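Local coordinates for Fe-regulated protein B (Neisseria meningitidis, PDB 4AIP) that acts as a TonB-dependent iron transporter of the meningococcal outer membrane, probably taking up siderophore-bound iron, at residues E91-D96 with G588-A593; G64-T69 with S498-Y503; K151-A156 with E532-T537. All coordinates share one frame; numbering follows the deposited sequence.

All three contacts join the plug to the inner wall of the barrel, on three different wall strands, and they are coupled through basic residues of the plug. The centres of interactions 2 and 3 are about 10 Å apart, and their wall strands, 495-506 and 532-544, are neighbours paired by, among others, a probable hydrogen bond from Asn536 N to Asn502 O (2.8 Å). Interaction 1 lies about 14 Å from interaction 2 and about 19 Å from interaction 3, centre to centre. Glu590 bridges these gaps: OE2 meets Arg68 NH1 of 64-69 at 2.6 Å, and OE1 meets Lys151 NZ of 151-156 at 2.7 Å. None of the three lies at the bound detergent.

Interaction 1 of 3, residues E91-D96 with G588-A593; sequences EEPSID and GYELGA
At the interface of plug and barrel in this TonB-dependent transporter, the turn formed by Pro93 and Ser94, just ahead of the short plug strand 95-97, receives Glu590 from barrel strand 575-597. The strand stays some way off, with 7.3 Å between Ser94 CA and Glu590 CA, and the glutamate spans the gap. CG stands anti to the backbone N (chi1 -176°) and the chain beyond it is extended, which carries the carboxylate inward until its two oxygens reach different residues. Glu590 OE1 lies 3.2 Å from both CB and OG of Ser94. OE2 lies beside CG and CD of the proline, 3.8 Å from Pro93 CG, and the two side chains cross at about a right angle. Ser607 of the adjoining barrel strand 600-615 packs against both Pro93 and Ser94.

The firm polar partners of the carboxylate are plug cations: Arg68 forms a salt bridge with OE2, and Lys151 one with OE1 while also hydrogen-bonding to Ser94 OG. A second acid, Glu92, brings its OE2 to 4.7 Å from Glu590 OE2, and a long, weak ion pair joins it to Arg68. Two buried acids thus share their surroundings with an arginine and a lysine, which probably offset their mutual repulsion and favour an ionised Glu590.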
loop_
_atom_site.group_PDB
_atom_site.type_symbol
_atom_site.label_atom_id
_atom_site.label_comp_id
_atom_site.label_asym_id
_atom_site.label_seq_id
_atom_site.Cartn_x
_atom_site.Cartn_y
_atom_site.Cartn_z
ATOM N N GLU B 91 -27.845 -14.367 -14.969
ATOM C CA GLU B 91 -29.228 -14.814 -15.230
ATOM C C GLU B 91 -30.036 -13.885 -16.127
ATOM O O GLU B 91 -31.232 -14.161 -16.378
ATOM C CB GLU B 91 -30.022 -15.122 -13.951
ATOM C CG GLU B 91 -30.140 -16.617 -13.748
ATOM C CD GLU B 91 -31.249 -17.086 -12.825
ATOM O OE1 GLU B 91 -31.133 -16.833 -11.582
ATOM O OE2 GLU B 91 -32.195 -17.779 -13.339
ATOM N N GLU B 92 -29.414 -12.806 -16.617
ATOM C CA GLU B 92 -30.113 -11.772 -17.410
ATOM C C GLU B 92 -29.675 -11.977 -18.842
ATOM O O GLU B 92 -28.479 -11.751 -19.140
ATOM C CB GLU B 92 -29.665 -10.382 -16.949
ATOM C CG GLU B 92 -30.748 -9.397 -16.875
ATOM C CD GLU B 92 -31.730 -9.571 -15.724
ATOM O OE1 GLU B 92 -31.441 -10.182 -14.658
ATOM O OE2 GLU B 92 -32.835 -9.029 -15.914
ATOM N N PRO B 93 -30.628 -12.425 -19.734
ATOM C CA PRO B 93 -30.319 -12.785 -21.134
ATOM C C PRO B 93 -30.019 -11.670 -22.090
ATOM O O PRO B 93 -29.270 -11.879 -23.061
ATOM C CB PRO B 93 -31.543 -13.555 -21.590
ATOM C CG PRO B 93 -32.613 -13.185 -20.674
ATOM C CD PRO B 93 -31.981 -12.866 -19.354
ATOM N N SER B 94 -30.539 -10.481 -21.835
ATOM C CA SER B 94 -30.255 -9.354 -22.753
ATOM C C SER B 94 -28.903 -8.701 -22.437
ATOM O O SER B 94 -28.434 -7.817 -23.183
ATOM C CB SER B 94 -31.361 -8.282 -22.666
ATOM O OG SER B 94 -31.544 -7.861 -21.307
ATOM N N ILE B 95 -28.292 -9.086 -21.322
ATOM C CA ILE B 95 -26.971 -8.529 -20.949
ATOM C C ILE B 95 -25.857 -9.488 -21.205
ATOM O O ILE B 95 -25.954 -10.634 -20.809
ATOM C CB ILE B 95 -26.922 -8.135 -19.467
ATOM C CG1 ILE B 95 -28.235 -7.464 -19.087
ATOM C CG2 ILE B 95 -25.696 -7.210 -19.198
ATOM C CD1 ILE B 95 -28.152 -6.461 -17.916
ATOM N N ASP B 96 -24.762 -9.015 -21.806
ATOM C CA ASP B 96 -23.680 -9.978 -22.182
ATOM C C ASP B 96 -22.373 -9.288 -21.993
ATOM O O ASP B 96 -22.233 -8.119 -22.336
ATOM C CB ASP B 96 -23.853 -10.474 -23.653
ATOM C CG ASP B 96 -22.936 -11.646 -24.016
ATOM O OD1 ASP B 96 -23.187 -12.763 -23.519
ATOM O OD2 ASP B 96 -22.002 -11.448 -24.839
ATOM N N GLY B 588 -35.995 -6.882 -31.466
ATOM C CA GLY B 588 -35.972 -8.237 -30.922
ATOM C C GLY B 588 -36.960 -8.413 -29.799
ATOM O O GLY B 588 -37.938 -7.699 -29.708
ATOM N N TYR B 589 -36.674 -9.345 -28.919
ATOM C CA TYR B 589 -37.599 -9.719 -27.933
ATOM C C TYR B 589 -36.824 -10.248 -26.754
ATOM O O TYR B 589 -35.618 -10.521 -26.872
ATOM C CB TYR B 589 -38.581 -10.780 -28.509
ATOM C CG TYR B 589 -37.915 -12.053 -28.979
ATOM C CD1 TYR B 589 -37.221 -12.083 -30.210
ATOM C CD2 TYR B 589 -37.926 -13.199 -28.192
ATOM C CE1 TYR B 589 -36.601 -13.242 -30.686
ATOM C CE2 TYR B 589 -37.292 -14.414 -28.660
ATOM C CZ TYR B 589 -36.635 -14.418 -29.897
ATOM O OH TYR B 589 -36.013 -15.558 -30.371
ATOM N N GLU B 590 -37.544 -10.326 -25.627
ATOM C CA GLU B 590 -37.183 -10.997 -24.380
ATOM C C GLU B 590 -38.456 -11.645 -23.739
ATOM O O GLU B 590 -39.536 -11.006 -23.662
ATOM C CB GLU B 590 -36.622 -10.006 -23.376
ATOM C CG GLU B 590 -36.127 -10.622 -22.049
ATOM C CD GLU B 590 -35.021 -9.740 -21.336
ATOM O OE1 GLU B 590 -34.501 -8.762 -21.984
ATOM O OE2 GLU B 590 -34.705 -10.029 -20.140
ATOM N N LEU B 591 -38.302 -12.890 -23.273
ATOM C CA LEU B 591 -39.278 -13.540 -22.443
ATOM C C LEU B 591 -38.644 -13.887 -21.077
ATOM O O LEU B 591 -37.430 -14.126 -20.971
ATOM C CB LEU B 591 -39.800 -14.809 -23.135
ATOM C CG LEU B 591 -40.643 -14.577 -24.398
ATOM C CD1 LEU B 591 -40.844 -15.859 -25.206
ATOM C CD2 LEU B 591 -42.009 -13.941 -24.055
ATOM N N GLY B 592 -39.457 -13.922 -20.037
ATOM C CA GLY B 592 -38.995 -14.397 -18.741
ATOM C C GLY B 592 -40.183 -15.044 -18.008
ATOM O O GLY B 592 -41.366 -14.637 -18.212
ATOM N N ALA B 593 -39.887 -16.043 -17.180
ATOM C CA ALA B 593 -40.902 -16.673 -16.351
ATOM C C ALA B 593 -40.227 -17.130 -15.108
ATOM O O ALA B 593 -39.004 -17.396 -15.120
ATOM C CB ALA B 593 -41.507 -17.867 -17.029
#

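Interaction 2 of 3, residues G64-T69 with S498-Y503; sequences GSKIRT and SASHNY
Lys66 of the plug and Asn502 of the barrel wall reach for each other from opposite directions, the lysine running out from the turn before plug strand 67-73 and the amide projecting inward from strand 495-506. A chi1 of 162° sends the lysine chain away from its own amide nitrogen; it stays extended as far as CE and bends only at the last torsion (chi4 63°). That final kink leaves CE as well as the ammonium nitrogen beside the amide: Lys66 NZ is 3.9 Å from Asn502 ND2, and Lys66 CE is 4.0 Å from the same nitrogen. The closeness of two donors is explained, at least in part, by a common acceptor, the carbonyl oxygen of Ala153, to which both are hydrogen-bonded. The ammonium group has a further hydrogen bond to the carbonyl of Lys151.

Two residues back along the wall strand, Ser500 meets the flank of the lysine and not its tip. Its hydroxyl lies 3.7 Å from Lys66 CE and 4.1 Å from Lys66 CD, a van der Waals contact with the methylenes. Ser498, another two residues back, also faces the plug; its OG comes to 3.7 Å from Gly64 N and is hydrogen-bonded to the carbonyl oxygen of Arg62. Gly64, with a positive phi of 53°, bends the plug chain beside this serine.

Alternate residues of one barrel strand therefore line a polar surface for the plug. With two backbone carbonyls among the hydrogen-bonding partners of Lys66, its buried positive charge is probably stabilised by main-chain dipoles, with Glu538 near enough for a long, weak ion pair.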
loop_
_atom_site.group_PDB
_atom_site.type_symbol
_atom_site.label_atom_id
_atom_site.label_comp_id
_atom_site.label_asym_id
_atom_site.label_seq_id
_atom_site.Cartn_x
_atom_site.Cartn_y
_atom_site.Cartn_z
ATOM N N GLY B 64 -43.384 -4.724 -19.445
ATOM C CA GLY B 64 -42.878 -6.045 -19.690
ATOM C C GLY B 64 -41.503 -6.196 -19.062
ATOM O O GLY B 64 -41.348 -6.322 -17.840
ATOM N N SER B 65 -40.504 -6.091 -19.917
ATOM C CA SER B 65 -39.148 -6.404 -19.551
ATOM C C SER B 65 -38.181 -5.234 -19.834
ATOM O O SER B 65 -36.937 -5.360 -19.695
ATOM C CB SER B 65 -38.727 -7.647 -20.351
ATOM O OG SER B 65 -37.438 -8.029 -20.034
ATOM N N LYS B 66 -38.743 -4.098 -20.225
ATOM C CA LYS B 66 -37.929 -2.964 -20.581
ATOM C C LYS B 66 -37.309 -2.151 -19.393
ATOM O O LYS B 66 -36.277 -1.501 -19.549
ATOM C CB LYS B 66 -38.721 -2.110 -21.532
ATOM C CG LYS B 66 -38.266 -0.719 -21.707
ATOM C CD LYS B 66 -39.393 0.071 -22.331
ATOM C CE LYS B 66 -39.034 1.551 -22.560
ATOM N NZ LYS B 66 -37.910 1.709 -23.519
ATOM N N ILE B 67 -37.936 -2.229 -18.231
ATOM C CA ILE B 67 -37.413 -1.628 -17.026
ATOM C C ILE B 67 -37.447 -2.739 -16.027
ATOM O O ILE B 67 -38.513 -3.289 -15.735
ATOM C CB ILE B 67 -38.277 -0.401 -16.546
ATOM C CG1 ILE B 67 -38.104 0.760 -17.525
ATOM C CG2 ILE B 67 -37.844 0.083 -15.192
ATOM C CD1 ILE B 67 -39.175 1.856 -17.377
ATOM N N ARG B 68 -36.263 -3.094 -15.552
ATOM C CA ARG B 68 -36.148 -4.108 -14.532
ATOM C C ARG B 68 -35.476 -3.448 -13.341
ATOM O O ARG B 68 -34.275 -3.099 -13.370
ATOM C CB ARG B 68 -35.434 -5.341 -15.041
ATOM C CG ARG B 68 -36.235 -6.636 -14.834
ATOM C CD ARG B 68 -35.862 -7.599 -15.955
ATOM N NE ARG B 68 -36.309 -8.976 -15.670
ATOM C CZ ARG B 68 -36.335 -9.963 -16.585
ATOM N NH1 ARG B 68 -35.971 -9.722 -17.853
ATOM N NH2 ARG B 68 -36.783 -11.184 -16.251
ATOM N N THR B 69 -36.303 -3.203 -12.330
ATOM C CA THR B 69 -35.895 -2.522 -11.130
ATOM C C THR B 69 -35.396 -3.577 -10.172
ATOM O O THR B 69 -36.031 -4.592 -10.001
ATOM C CB THR B 69 -37.076 -1.673 -10.515
ATOM O OG1 THR B 69 -37.418 -0.602 -11.416
ATOM C CG2 THR B 69 -36.692 -1.072 -9.153
ATOM N N SER B 498 -48.269 -3.047 -22.259
ATOM C CA SER B 498 -47.484 -1.841 -22.332
ATOM C C SER B 498 -47.119 -1.541 -23.718
ATOM O O SER B 498 -46.932 -2.459 -24.534
ATOM C CB SER B 498 -46.129 -2.063 -21.696
ATOM O OG SER B 498 -46.286 -2.636 -20.439
ATOM N N ALA B 499 -46.908 -0.258 -23.956
ATOM C CA ALA B 499 -46.403 0.249 -25.207
ATOM C C ALA B 499 -45.840 1.611 -24.922
ATOM O O ALA B 499 -46.368 2.318 -24.084
ATOM C CB ALA B 499 -47.542 0.343 -26.263
ATOM N N SER B 500 -44.770 1.943 -25.626
ATOM C CA SER B 500 -44.105 3.214 -25.492
ATOM C C SER B 500 -43.487 3.609 -26.838
ATOM O O SER B 500 -43.248 2.765 -27.718
ATOM C CB SER B 500 -43.073 3.208 -24.338
ATOM O OG SER B 500 -42.011 2.311 -24.624
ATOM N N HIS B 501 -43.271 4.900 -27.009
ATOM C CA HIS B 501 -42.720 5.435 -28.238
ATOM C C HIS B 501 -41.866 6.606 -27.813
ATOM O O HIS B 501 -42.354 7.681 -27.504
ATOM C CB HIS B 501 -43.844 5.820 -29.226
ATOM C CG HIS B 501 -43.352 6.208 -30.588
ATOM N ND1 HIS B 501 -42.616 5.362 -31.396
ATOM C CD2 HIS B 501 -43.497 7.356 -31.285
ATOM C CE1 HIS B 501 -42.304 5.989 -32.519
ATOM N NE2 HIS B 501 -42.837 7.195 -32.479
ATOM N N ASN B 502 -40.570 6.344 -27.718
ATOM C CA ASN B 502 -39.671 7.221 -27.015
ATOM C C ASN B 502 -38.604 7.670 -27.947
ATOM O O ASN B 502 -37.989 6.862 -28.632
ATOM C CB ASN B 502 -38.993 6.489 -25.858
ATOM C CG ASN B 502 -39.933 6.153 -24.709
ATOM O OD1 ASN B 502 -41.035 6.688 -24.602
ATOM N ND2 ASN B 502 -39.468 5.295 -23.804
ATOM N N TYR B 503 -38.384 8.965 -27.941
ATOM C CA TYR B 503 -37.286 9.596 -28.633
ATOM C C TYR B 503 -36.244 10.035 -27.640
ATOM O O TYR B 503 -36.567 10.510 -26.532
ATOM C CB TYR B 503 -37.775 10.853 -29.357
ATOM C CG TYR B 503 -38.514 10.575 -30.615
ATOM C CD1 TYR B 503 -39.893 10.333 -30.609
ATOM C CD2 TYR B 503 -37.831 10.569 -31.826
ATOM C CE1 TYR B 503 -40.590 10.068 -31.805
ATOM C CE2 TYR B 503 -38.488 10.346 -33.017
ATOM C CZ TYR B 503 -39.869 10.091 -33.012
ATOM O OH TYR B 503 -40.495 9.819 -34.234
#

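Interaction 3 of 3, residues K151-A156 with E532-T537; sequences KGAGSA and ERARNT
Ala153 presses its methyl group against two inward-facing residues of barrel strand 532-544, Asn536 and Ala534. The tight part is the first of these: Ala153 CB sits 3.5 Å from Asn536 CB, and the backbones come within 5.6 Å between Ala153 CA and Asn536 CA. So close an approach suits a side chain of one carbon. Ala534, the next residue on the same face of the strand, completes the apolar patch with its CB 4.2 Å from Ala153 CB. On the asparagine, a chi1 of 169° swings the amide group past the methyl and alongside the plug backbone, with Asn536 CG 3.8 Å from Ala153 N. Gly152, whose positive phi of 71° is easiest for glycine, runs by this group without a side chain of its own.

Away from this patch the two segments soon part. Residues 154-156 turn off towards other parts of the wall, where the carbonyl of Ala156 is hydrogen-bonded to Arg462, while the side chain of Lys151 leads away in the other direction. On the strand, Arg535 points away from the plug and is partly exposed; it packs on the outer side of the wall against His501 and Tyr503 of the neighbouring strand.

Here a plug loop with small residues packs on the inward-facing side chains of a barrel strand, one local part of the plug-in-barrel architecture of TonB-dependent transporters.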
loop_
_atom_site.group_PDB
_atom_site.type_symbol
_atom_site.label_atom_id
_atom_site.label_comp_id
_atom_site.label_asym_id
_atom_site.label_seq_id
_atom_site.Cartn_x
_atom_site.Cartn_y
_atom_site.Cartn_z
ATOM N N LYS B 151 -33.799 -0.352 -20.695
ATOM C CA LYS B 151 -33.361 -0.848 -22.007
ATOM C C LYS B 151 -33.933 0.013 -23.083
ATOM O O LYS B 151 -35.085 0.444 -22.982
ATOM C CB LYS B 151 -33.812 -2.287 -22.202
ATOM C CG LYS B 151 -33.409 -3.207 -21.072
ATOM C CD LYS B 151 -33.780 -4.685 -21.383
ATOM C CE LYS B 151 -34.145 -5.368 -20.077
ATOM N NZ LYS B 151 -34.142 -6.841 -20.118
ATOM N N GLY B 152 -33.129 0.288 -24.114
ATOM C CA GLY B 152 -33.592 1.155 -25.231
ATOM C C GLY B 152 -33.715 2.629 -24.788
ATOM O O GLY B 152 -33.156 3.045 -23.728
ATOM N N ALA B 153 -34.446 3.415 -25.585
ATOM C CA ALA B 153 -34.616 4.848 -25.362
ATOM C C ALA B 153 -35.518 5.047 -24.150
ATOM O O ALA B 153 -36.575 4.401 -24.032
ATOM C CB ALA B 153 -35.185 5.516 -26.591
ATOM N N GLY B 154 -35.096 5.902 -23.232
ATOM C CA GLY B 154 -35.881 6.039 -22.001
ATOM C C GLY B 154 -36.852 7.177 -22.149
ATOM O O GLY B 154 -36.890 7.838 -23.189
ATOM N N SER B 155 -37.642 7.401 -21.110
ATOM C CA SER B 155 -38.567 8.528 -21.096
ATOM C C SER B 155 -37.839 9.808 -20.681
ATOM O O SER B 155 -36.587 9.810 -20.623
ATOM C CB SER B 155 -39.753 8.209 -20.189
ATOM O OG SER B 155 -39.308 7.956 -18.884
ATOM N N ALA B 156 -38.601 10.886 -20.452
ATOM C CA ALA B 156 -38.007 12.194 -20.321
ATOM C C ALA B 156 -37.162 12.354 -19.053
ATOM O O ALA B 156 -36.152 13.029 -19.075
ATOM C CB ALA B 156 -39.079 13.228 -20.403
ATOM N N GLU B 532 -26.912 11.774 -32.272
ATOM C CA GLU B 532 -27.640 10.586 -32.654
ATOM C C GLU B 532 -29.027 10.691 -32.073
ATOM O O GLU B 532 -29.206 11.257 -30.982
ATOM C CB GLU B 532 -26.968 9.355 -32.039
ATOM C CG GLU B 532 -25.622 9.092 -32.650
ATOM C CD GLU B 532 -24.844 7.967 -31.981
ATOM O OE1 GLU B 532 -25.166 7.654 -30.793
ATOM O OE2 GLU B 532 -23.910 7.434 -32.630
ATOM N N ARG B 533 -30.012 10.123 -32.756
ATOM C CA ARG B 533 -31.339 10.268 -32.288
ATOM C C ARG B 533 -32.138 9.015 -32.490
ATOM O O ARG B 533 -32.310 8.552 -33.605
ATOM C CB ARG B 533 -32.026 11.425 -32.976
ATOM C CG ARG B 533 -33.347 11.698 -32.342
ATOM C CD ARG B 533 -33.864 12.991 -32.884
ATOM N NE ARG B 533 -34.985 13.493 -32.071
ATOM C CZ ARG B 533 -36.205 13.723 -32.524
ATOM N NH1 ARG B 533 -36.514 13.572 -33.804
ATOM N NH2 ARG B 533 -37.126 14.117 -31.683
ATOM N N ALA B 534 -32.684 8.525 -31.382
ATOM C CA ALA B 534 -33.283 7.216 -31.316
ATOM C C ALA B 534 -34.770 7.344 -31.329
ATOM O O ALA B 534 -35.321 8.242 -30.671
ATOM C CB ALA B 534 -32.869 6.488 -29.988
ATOM N N ARG B 535 -35.424 6.397 -32.007
ATOM C CA ARG B 535 -36.853 6.292 -31.996
ATOM C C ARG B 535 -37.079 4.852 -31.612
ATOM O O ARG B 535 -36.786 3.908 -32.391
ATOM C CB ARG B 535 -37.421 6.616 -33.396
ATOM C CG ARG B 535 -38.966 6.879 -33.422
ATOM C CD ARG B 535 -39.710 6.251 -34.599
ATOM N NE ARG B 535 -38.926 6.402 -35.816
ATOM C CZ ARG B 535 -38.893 5.525 -36.830
ATOM N NH1 ARG B 535 -39.599 4.431 -36.780
ATOM N NH2 ARG B 535 -38.127 5.751 -37.894
ATOM N N ASN B 536 -37.561 4.667 -30.400
ATOM C CA ASN B 536 -37.684 3.370 -29.852
ATOM C C ASN B 536 -39.161 3.094 -29.559
ATOM O O ASN B 536 -39.822 3.807 -28.795
ATOM C CB ASN B 536 -36.799 3.224 -28.608
ATOM C CG ASN B 536 -37.095 1.955 -27.833
ATOM O OD1 ASN B 536 -36.681 0.833 -28.233
ATOM N ND2 ASN B 536 -37.852 2.110 -26.728
ATOM N N THR B 537 -39.685 2.052 -30.193
ATOM C CA THR B 537 -41.073 1.681 -29.996
ATOM C C THR B 537 -41.067 0.322 -29.416
ATOM O O THR B 537 -40.303 -0.536 -29.894
ATOM C CB THR B 537 -41.784 1.519 -31.351
ATOM O OG1 THR B 537 -41.554 2.702 -32.147
ATOM C CG2 THR B 537 -43.284 1.292 -31.140
#